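Local structure of ornithine carbamoyltransferase (Campylobacter jejuni subsp. jejuni, 3TPF) at residues B[126-131]-B[156-161]; B[256-261]-B[280-285]. The protein catalyses the reversible transfer of the carbamoyl group from carbamoyl phosphate to L-ornithine, giving L-citrulline and phosphate in arginine biosynthesis. All blocks are in the same frame, centred on the assembly; numbering follows the deposited sequence.

Contact 1: B[126-131]-B[156-161]; sequences PTQVLG and NNMCNS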
ATOM      1  N   PRO B 126      -6.195   1.114  23.395  1.00 39.36           N
ATOM      2  CA  PRO B 126      -6.456   2.500  23.839  1.00 38.62           C
ATOM      3  C   PRO B 126      -6.951   3.476  22.835  1.00 36.79           C
ATOM      4  O   PRO B 126      -7.710   4.361  23.229  1.00 41.42           O
ATOM      5  CB  PRO B 126      -5.090   2.983  24.291  1.00 38.92           C
ATOM      6  CG  PRO B 126      -4.146   2.170  23.470  1.00 39.26           C
ATOM      7  CD  PRO B 126      -4.766   0.802  23.446  1.00 39.26           C
ATOM      8  N   THR B 127      -6.520   3.436  21.602  1.00 35.25           N
ATOM      9  CA  THR B 127      -7.052   4.447  20.623  1.00 36.23           C
ATOM     10  C   THR B 127      -8.592   4.261  20.449  1.00 36.66           C
ATOM     11  O   THR B 127      -9.364   5.223  20.352  1.00 36.42           O
ATOM     12  CB  THR B 127      -6.401   4.413  19.251  1.00 35.41           C
ATOM     13  OG1 THR B 127      -6.520   3.078  18.723  1.00 38.49           O
ATOM     14  CG2 THR B 127      -4.963   4.819  19.308  1.00 34.29           C
ATOM     15  N   GLN B 128      -9.045   3.027  20.596  1.00 36.53           N
ATOM     16  CA  GLN B 128     -10.477   2.763  20.541  1.00 37.85           C
ATOM     17  C   GLN B 128     -11.235   3.413  21.724  1.00 36.33           C
ATOM     18  O   GLN B 128     -12.291   4.045  21.587  1.00 33.77           O
ATOM     19  CB  GLN B 128     -10.728   1.246  20.481  1.00 41.62           C
ATOM     20  CG  GLN B 128     -12.191   0.912  20.344  1.00 46.75           C
ATOM     21  CD  GLN B 128     -12.856   1.371  19.008  1.00 50.54           C
ATOM     22  OE1 GLN B 128     -12.216   1.350  17.943  1.00 55.23           O
ATOM     23  NE2 GLN B 128     -14.174   1.720  19.065  1.00 50.29           N
ATOM     24  N   VAL B 129     -10.701   3.191  22.912  1.00 35.64           N
ATOM     25  CA  VAL B 129     -11.342   3.763  24.092  1.00 35.06           C
ATOM     26  C   VAL B 129     -11.326   5.240  23.972  1.00 34.34           C
ATOM     27  O   VAL B 129     -12.300   5.863  24.306  1.00 35.34           O
ATOM     28  CB  VAL B 129     -10.704   3.246  25.316  1.00 35.83           C
ATOM     29  CG1 VAL B 129     -11.085   4.076  26.513  1.00 37.42           C
ATOM     30  CG2 VAL B 129     -11.013   1.754  25.424  1.00 36.70           C
ATOM     31  N   LEU B 130     -10.291   5.838  23.401  1.00 33.57           N
ATOM     32  CA  LEU B 130     -10.325   7.322  23.284  1.00 34.16           C
ATOM     33  C   LEU B 130     -11.474   7.723  22.419  1.00 34.49           C
ATOM     34  O   LEU B 130     -12.143   8.720  22.657  1.00 36.36           O
ATOM     35  CB  LEU B 130      -9.065   7.884  22.675  1.00 33.19           C
ATOM     36  CG  LEU B 130      -7.895   8.180  23.572  1.00 33.85           C
ATOM     37  CD1 LEU B 130      -6.779   8.594  22.717  1.00 32.79           C
ATOM     38  CD2 LEU B 130      -8.170   9.250  24.569  1.00 35.28           C
ATOM     39  N   GLY B 131     -11.710   6.948  21.370  1.00 34.02           N
ATOM     40  CA  GLY B 131     -12.803   7.287  20.412  1.00 34.64           C
ATOM     41  C   GLY B 131     -14.219   7.101  20.958  1.00 36.32           C
ATOM     42  O   GLY B 131     -15.113   7.911  20.767  1.00 37.21           O
ATOM     43  N   ASN B 156     -11.298  -9.253  27.510  1.00 60.85           N
ATOM     44  CA  ASN B 156     -10.356  -8.996  26.421  1.00 60.07           C
ATOM     45  C   ASN B 156      -9.641  -7.631  26.566  1.00 55.81           C
ATOM     46  O   ASN B 156      -9.769  -6.956  27.591  1.00 55.56           O
ATOM     47  CB  ASN B 156     -11.089  -9.047  25.076  1.00 61.16           C
ATOM     48  CG  ASN B 156     -12.092  -7.927  24.916  1.00 60.09           C
ATOM     49  OD1 ASN B 156     -12.231  -7.101  25.791  1.00 62.76           O
ATOM     50  ND2 ASN B 156     -12.802  -7.911  23.826  1.00 60.02           N
ATOM     51  N   ASN B 157      -8.882  -7.261  25.553  1.00 53.47           N
ATOM     52  CA  ASN B 157      -8.201  -5.927  25.528  1.00 52.36           C
ATOM     53  C   ASN B 157      -9.117  -4.725  25.770  1.00 50.05           C
ATOM     54  O   ASN B 157      -8.787  -3.821  26.521  1.00 48.46           O
ATOM     55  CB  ASN B 157      -7.404  -5.692  24.216  1.00 50.47           C
ATOM     56  CG  ASN B 157      -8.232  -5.881  22.977  1.00 49.50           C
ATOM     57  OD1 ASN B 157      -9.473  -5.986  23.036  1.00 52.03           O
ATOM     58  ND2 ASN B 157      -7.553  -5.965  21.849  1.00 47.93           N
HETATM   59  N   MSE B 158     -10.274  -4.746  25.128  1.00 51.83           N
HETATM   60  CA  MSE B 158     -11.277  -3.643  25.226  1.00 52.03           C
HETATM   61  C   MSE B 158     -11.767  -3.454  26.656  1.00 52.69           C
HETATM   62  O   MSE B 158     -11.960  -2.319  27.144  1.00 53.47           O
HETATM   63  CB  MSE B 158     -12.509  -3.948  24.382  1.00 55.44           C
HETATM   64  CG  MSE B 158     -12.331  -3.485  22.962  1.00 57.64           C
HETATM   65 SE   MSE B 158     -12.074  -1.543  22.843  1.00 71.09          SE
HETATM   66  CE  MSE B 158     -13.801  -0.902  23.597  1.00 61.16           C
ATOM     67  N   CYS B 159     -11.937  -4.577  27.342  1.00 51.76           N
ATOM     68  CA  CYS B 159     -12.359  -4.597  28.735  1.00 53.03           C
ATOM     69  C   CYS B 159     -11.316  -3.971  29.620  1.00 52.36           C
ATOM     70  O   CYS B 159     -11.602  -3.140  30.484  1.00 52.88           O
ATOM     71  CB  CYS B 159     -12.597  -6.056  29.183  1.00 56.05           C
ATOM     72  SG  CYS B 159     -13.010  -6.215  30.906  1.00 57.72           S
ATOM     73  N   ASN B 160     -10.085  -4.421  29.415  1.00 51.60           N
ATOM     74  CA  ASN B 160      -8.952  -3.901  30.135  1.00 50.75           C
ATOM     75  C   ASN B 160      -8.865  -2.371  29.995  1.00 48.20           C
ATOM     76  O   ASN B 160      -8.729  -1.638  30.960  1.00 48.22           O
ATOM     77  CB  ASN B 160      -7.672  -4.455  29.562  1.00 50.40           C
ATOM     78  CG  ASN B 160      -7.494  -5.894  29.810  1.00 52.91           C
ATOM     79  OD1 ASN B 160      -7.911  -6.438  30.830  1.00 56.73           O
ATOM     80  ND2 ASN B 160      -6.771  -6.519  28.910  1.00 53.13           N
ATOM     81  N   SER B 161      -8.919  -1.914  28.771  1.00 44.92           N
ATOM     82  CA  SER B 161      -8.734  -0.521  28.520  1.00 43.78           C
ATOM     83  C   SER B 161      -9.911   0.288  29.030  1.00 44.57           C
ATOM     84  O   SER B 161      -9.718   1.418  29.537  1.00 43.98           O
ATOM     85  CB  SER B 161      -8.536  -0.272  27.048  1.00 43.35           C
ATOM     86  OG  SER B 161      -7.311  -0.819  26.615  1.00 43.90           O
TER
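Q128 and V129, in the first turn of the helix whose P126, T127 and Q128 are predicted to bind carbamoyl phosphate, pack against M158 and S161 at the start of the first helix of the Rossmann-like ornithine domain. The segment axes come within 9.4 Å and cross at -60°. V129 meets S161 through its CG2 branch, which lies 3.6 Å from S161 CB; a small serine suits this close approach. Beside it, Q128 and selenomethionine M158 cross obliquely. Q128 CG, anti to its backbone N (chi1 -177°), stands 3.5 Å from M158 SE, and the M158 chain, bent at chi2 and chi3, reaches across to the aliphatic part of the glutamine. M158 CE also approaches V129 CG2, at 4.3 Å. S161 OG receives a hydrogen bond from the backbone N of H125, tying this helix to the turn before P126. N156 is the N-cap: its OD1 accepts from C159 N at 3.0 Å (N-H...O 156°), a role asparagine fills well. Around the contact, W162 and T165 extend the packing on V129, F151 of strand 148-152 touches M158, and helix 279-302 packs on T127 and L130.

Contact 2: B[256-261]-B[280-285]; sequences AILLHC and DVIFEE
V281 and I282, side by side on the helix, form the apolar centre against strand 257-260. V281 CG2 meets I257 CD1 at 4.1 Å, the two side chains crossing at about a right angle, and lies 4.3 Å from L259 CD2. I282 extends its CD1 toward L258 CD2, 4.4 Å away, while V281 CG1 and I282 CG1 border the L258 carbonyl oxygen. Branched aliphatic residues suit this helix-on-strand packing, where the segment axes approach to 7.5 Å. L259 CD2 also lies against the E285 carboxylate, 3.3 Å from OE1. E285 CG is anti to its backbone N (chi1 178°) and the chain stays extended beyond it, bringing the carboxylate to the backbone of H260. There OE1 accepts from H260 N at 3.0 Å (N-H...O 144°) through its syn lone pair. The long glutamate thus satisfies a buried backbone N-H. Its OE2 has a weak hydrogen bond from Q128 NE2. H260 turns its ring elsewhere, to E269 and L262 N. The helix thus packs on the edge strand of the parallel Rossmann-like sheet, beside 217-220, and that strand leads into C261, predicted to bind carbamoyl phosphate; helix 272-277 flanks L258 and I282, helix 126-138 L259 and V281.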
ATOM      1  N   ALA B 256     -30.204   5.691  26.681  1.00 56.23           N
ATOM      2  CA  ALA B 256     -28.814   5.191  26.807  1.00 53.67           C
ATOM      3  C   ALA B 256     -28.313   4.782  25.436  1.00 51.25           C
ATOM      4  O   ALA B 256     -29.094   4.228  24.650  1.00 52.56           O
ATOM      5  CB  ALA B 256     -28.743   4.004  27.775  1.00 54.36           C
ATOM      6  N   ILE B 257     -27.061   5.099  25.142  1.00 48.36           N
ATOM      7  CA  ILE B 257     -26.433   4.767  23.859  1.00 45.88           C
ATOM      8  C   ILE B 257     -25.700   3.449  23.927  1.00 45.35           C
ATOM      9  O   ILE B 257     -25.216   3.048  25.004  1.00 46.96           O
ATOM     10  CB  ILE B 257     -25.448   5.825  23.351  1.00 43.69           C
ATOM     11  CG1 ILE B 257     -24.321   6.061  24.343  1.00 43.11           C
ATOM     12  CG2 ILE B 257     -26.139   7.130  23.109  1.00 44.26           C
ATOM     13  CD1 ILE B 257     -23.222   6.941  23.754  1.00 41.38           C
ATOM     14  N   LEU B 258     -25.677   2.740  22.800  1.00 44.20           N
ATOM     15  CA  LEU B 258     -24.996   1.449  22.685  1.00 43.64           C
ATOM     16  C   LEU B 258     -23.721   1.648  21.840  1.00 41.80           C
ATOM     17  O   LEU B 258     -23.786   2.116  20.722  1.00 41.53           O
ATOM     18  CB  LEU B 258     -25.895   0.402  22.029  1.00 44.58           C
ATOM     19  CG  LEU B 258     -25.211  -0.934  21.650  1.00 44.23           C
ATOM     20  CD1 LEU B 258     -24.728  -1.621  22.909  1.00 45.08           C
ATOM     21  CD2 LEU B 258     -26.140  -1.778  20.814  1.00 45.09           C
ATOM     22  N   LEU B 259     -22.585   1.297  22.381  1.00 41.58           N
ATOM     23  CA  LEU B 259     -21.325   1.394  21.672  1.00 40.74           C
ATOM     24  C   LEU B 259     -20.761  -0.000  21.383  1.00 41.94           C
ATOM     25  O   LEU B 259     -20.936  -0.909  22.183  1.00 44.61           O
ATOM     26  CB  LEU B 259     -20.278   2.153  22.472  1.00 40.27           C
ATOM     27  CG  LEU B 259     -20.478   3.639  22.693  1.00 40.49           C
ATOM     28  CD1 LEU B 259     -19.305   4.182  23.455  1.00 38.74           C
ATOM     29  CD2 LEU B 259     -20.651   4.336  21.296  1.00 39.73           C
ATOM     30  N   HIS B 260     -20.190  -0.159  20.194  1.00 41.96           N
ATOM     31  CA  HIS B 260     -19.563  -1.374  19.720  1.00 44.19           C
ATOM     32  C   HIS B 260     -18.406  -0.981  18.824  1.00 44.40           C
ATOM     33  O   HIS B 260     -18.570  -0.170  17.942  1.00 46.32           O
ATOM     34  CB  HIS B 260     -20.543  -2.189  18.897  1.00 45.75           C
ATOM     35  CG  HIS B 260     -20.111  -3.607  18.659  1.00 47.81           C
ATOM     36  ND1 HIS B 260     -18.874  -3.942  18.153  1.00 47.98           N
ATOM     37  CD2 HIS B 260     -20.782  -4.782  18.821  1.00 50.07           C
ATOM     38  CE1 HIS B 260     -18.797  -5.261  18.045  1.00 49.18           C
ATOM     39  NE2 HIS B 260     -19.944  -5.793  18.432  1.00 49.91           N
ATOM     40  N   CYS B 261     -17.232  -1.556  19.037  1.00 48.03           N
ATOM     41  CA  CYS B 261     -16.009  -1.128  18.284  1.00 47.71           C
ATOM     42  C   CYS B 261     -16.003  -1.677  16.891  1.00 46.90           C
ATOM     43  O   CYS B 261     -15.377  -1.113  16.013  1.00 49.03           O
ATOM     44  CB  CYS B 261     -14.687  -1.504  18.945  1.00 49.53           C
ATOM     45  SG  CYS B 261     -14.542  -3.281  19.284  1.00 70.24           S
ATOM     46  N   ASP B 280     -26.736   5.195  14.172  1.00 42.35           N
ATOM     47  CA  ASP B 280     -26.157   6.533  14.130  1.00 42.35           C
ATOM     48  C   ASP B 280     -24.982   6.673  15.064  1.00 40.82           C
ATOM     49  O   ASP B 280     -23.931   7.223  14.685  1.00 41.05           O
ATOM     50  CB  ASP B 280     -27.146   7.634  14.465  1.00 44.70           C
ATOM     51  CG  ASP B 280     -28.220   7.806  13.416  1.00 47.44           C
ATOM     52  OD1 ASP B 280     -27.976   7.642  12.221  1.00 48.21           O
ATOM     53  OD2 ASP B 280     -29.369   8.102  13.772  1.00 50.76           O
ATOM     54  N   VAL B 281     -25.146   6.226  16.298  1.00 40.48           N
ATOM     55  CA  VAL B 281     -24.094   6.410  17.298  1.00 39.10           C
ATOM     56  C   VAL B 281     -22.956   5.477  17.038  1.00 37.54           C
ATOM     57  O   VAL B 281     -21.809   5.819  17.243  1.00 36.05           O
ATOM     58  CB  VAL B 281     -24.578   6.337  18.783  1.00 39.92           C
ATOM     59  CG1 VAL B 281     -24.768   4.874  19.254  1.00 40.22           C
ATOM     60  CG2 VAL B 281     -23.582   7.049  19.664  1.00 38.69           C
ATOM     61  N   ILE B 282     -23.275   4.250  16.666  1.00 38.65           N
ATOM     62  CA  ILE B 282     -22.251   3.232  16.491  1.00 38.30           C
ATOM     63  C   ILE B 282     -21.326   3.672  15.348  1.00 38.01           C
ATOM     64  O   ILE B 282     -20.098   3.498  15.423  1.00 38.11           O
ATOM     65  CB  ILE B 282     -22.827   1.843  16.201  1.00 39.15           C
ATOM     66  CG1 ILE B 282     -23.481   1.293  17.476  1.00 40.67           C
ATOM     67  CG2 ILE B 282     -21.727   0.882  15.736  1.00 37.93           C
ATOM     68  CD1 ILE B 282     -24.226  -0.033  17.290  1.00 41.89           C
ATOM     69  N   PHE B 283     -21.890   4.204  14.301  1.00 39.42           N
ATOM     70  CA  PHE B 283     -21.058   4.533  13.164  1.00 41.30           C
ATOM     71  C   PHE B 283     -20.387   5.875  13.332  1.00 41.79           C
ATOM     72  O   PHE B 283     -19.414   6.119  12.662  1.00 41.44           O
ATOM     73  CB  PHE B 283     -21.811   4.436  11.788  1.00 43.55           C
ATOM     74  CG  PHE B 283     -22.155   3.034  11.401  1.00 45.16           C
ATOM     75  CD1 PHE B 283     -21.173   2.119  11.135  1.00 45.31           C
ATOM     76  CD2 PHE B 283     -23.460   2.604  11.407  1.00 48.72           C
ATOM     77  CE1 PHE B 283     -21.462   0.787  10.852  1.00 47.53           C
ATOM     78  CE2 PHE B 283     -23.774   1.287  11.088  1.00 50.54           C
ATOM     79  CZ  PHE B 283     -22.767   0.376  10.802  1.00 49.91           C
ATOM     80  N   GLU B 284     -20.937   6.771  14.145  1.00 43.68           N
ATOM     81  CA  GLU B 284     -20.202   7.970  14.469  1.00 45.24           C
ATOM     82  C   GLU B 284     -18.954   7.529  15.296  1.00 42.16           C
ATOM     83  O   GLU B 284     -17.827   8.011  15.114  1.00 38.86           O
ATOM     84  CB  GLU B 284     -21.067   8.970  15.227  1.00 52.49           C
ATOM     85  CG  GLU B 284     -21.569  10.159  14.397  1.00 62.16           C
ATOM     86  CD  GLU B 284     -20.420  10.975  13.723  1.00 72.36           C
ATOM     87  OE1 GLU B 284     -20.596  11.455  12.551  1.00 80.53           O
ATOM     88  OE2 GLU B 284     -19.325  11.166  14.359  1.00 77.88           O
ATOM     89  N   GLU B 285     -19.183   6.548  16.157  1.00 40.68           N
ATOM     90  CA  GLU B 285     -18.150   6.008  17.011  1.00 39.63           C
ATOM     91  C   GLU B 285     -17.011   5.619  16.072  1.00 38.96           C
ATOM     92  O   GLU B 285     -15.918   6.071  16.250  1.00 37.62           O
ATOM     93  CB  GLU B 285     -18.642   4.797  17.833  1.00 40.41           C
ATOM     94  CG  GLU B 285     -17.602   4.120  18.750  1.00 39.09           C
ATOM     95  CD  GLU B 285     -18.026   2.750  19.350  1.00 39.14           C
ATOM     96  OE1 GLU B 285     -19.190   2.394  19.076  1.00 39.47           O
ATOM     97  OE2 GLU B 285     -17.195   2.069  20.081  1.00 37.12           O
TER

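How the contacts relate
The two contacts follow one another along the chain, contact 1 closing before contact 2 opens, with centres about 14 Å apart. Contact 1 joins helix 126-138, from the carbamoyl-phosphate part of the chain, to helix 157-169 of the ornithine-binding part; contact 2 lies within the latter, at the edge of its five-stranded sheet, where helix 279-302 begins its return to the first domain. They meet directly: Q128 NE2 reaches C261 CB at 3.3 Å, and M158 CG lies 4.3 Å from C261 SG. Q128, N157 and C261 are predicted ligand-binding residues, consistent with contact 1 and the C261 end of contact 2 bordering the cleft between the domains, where carbamoyltransferases bring their two substrates together.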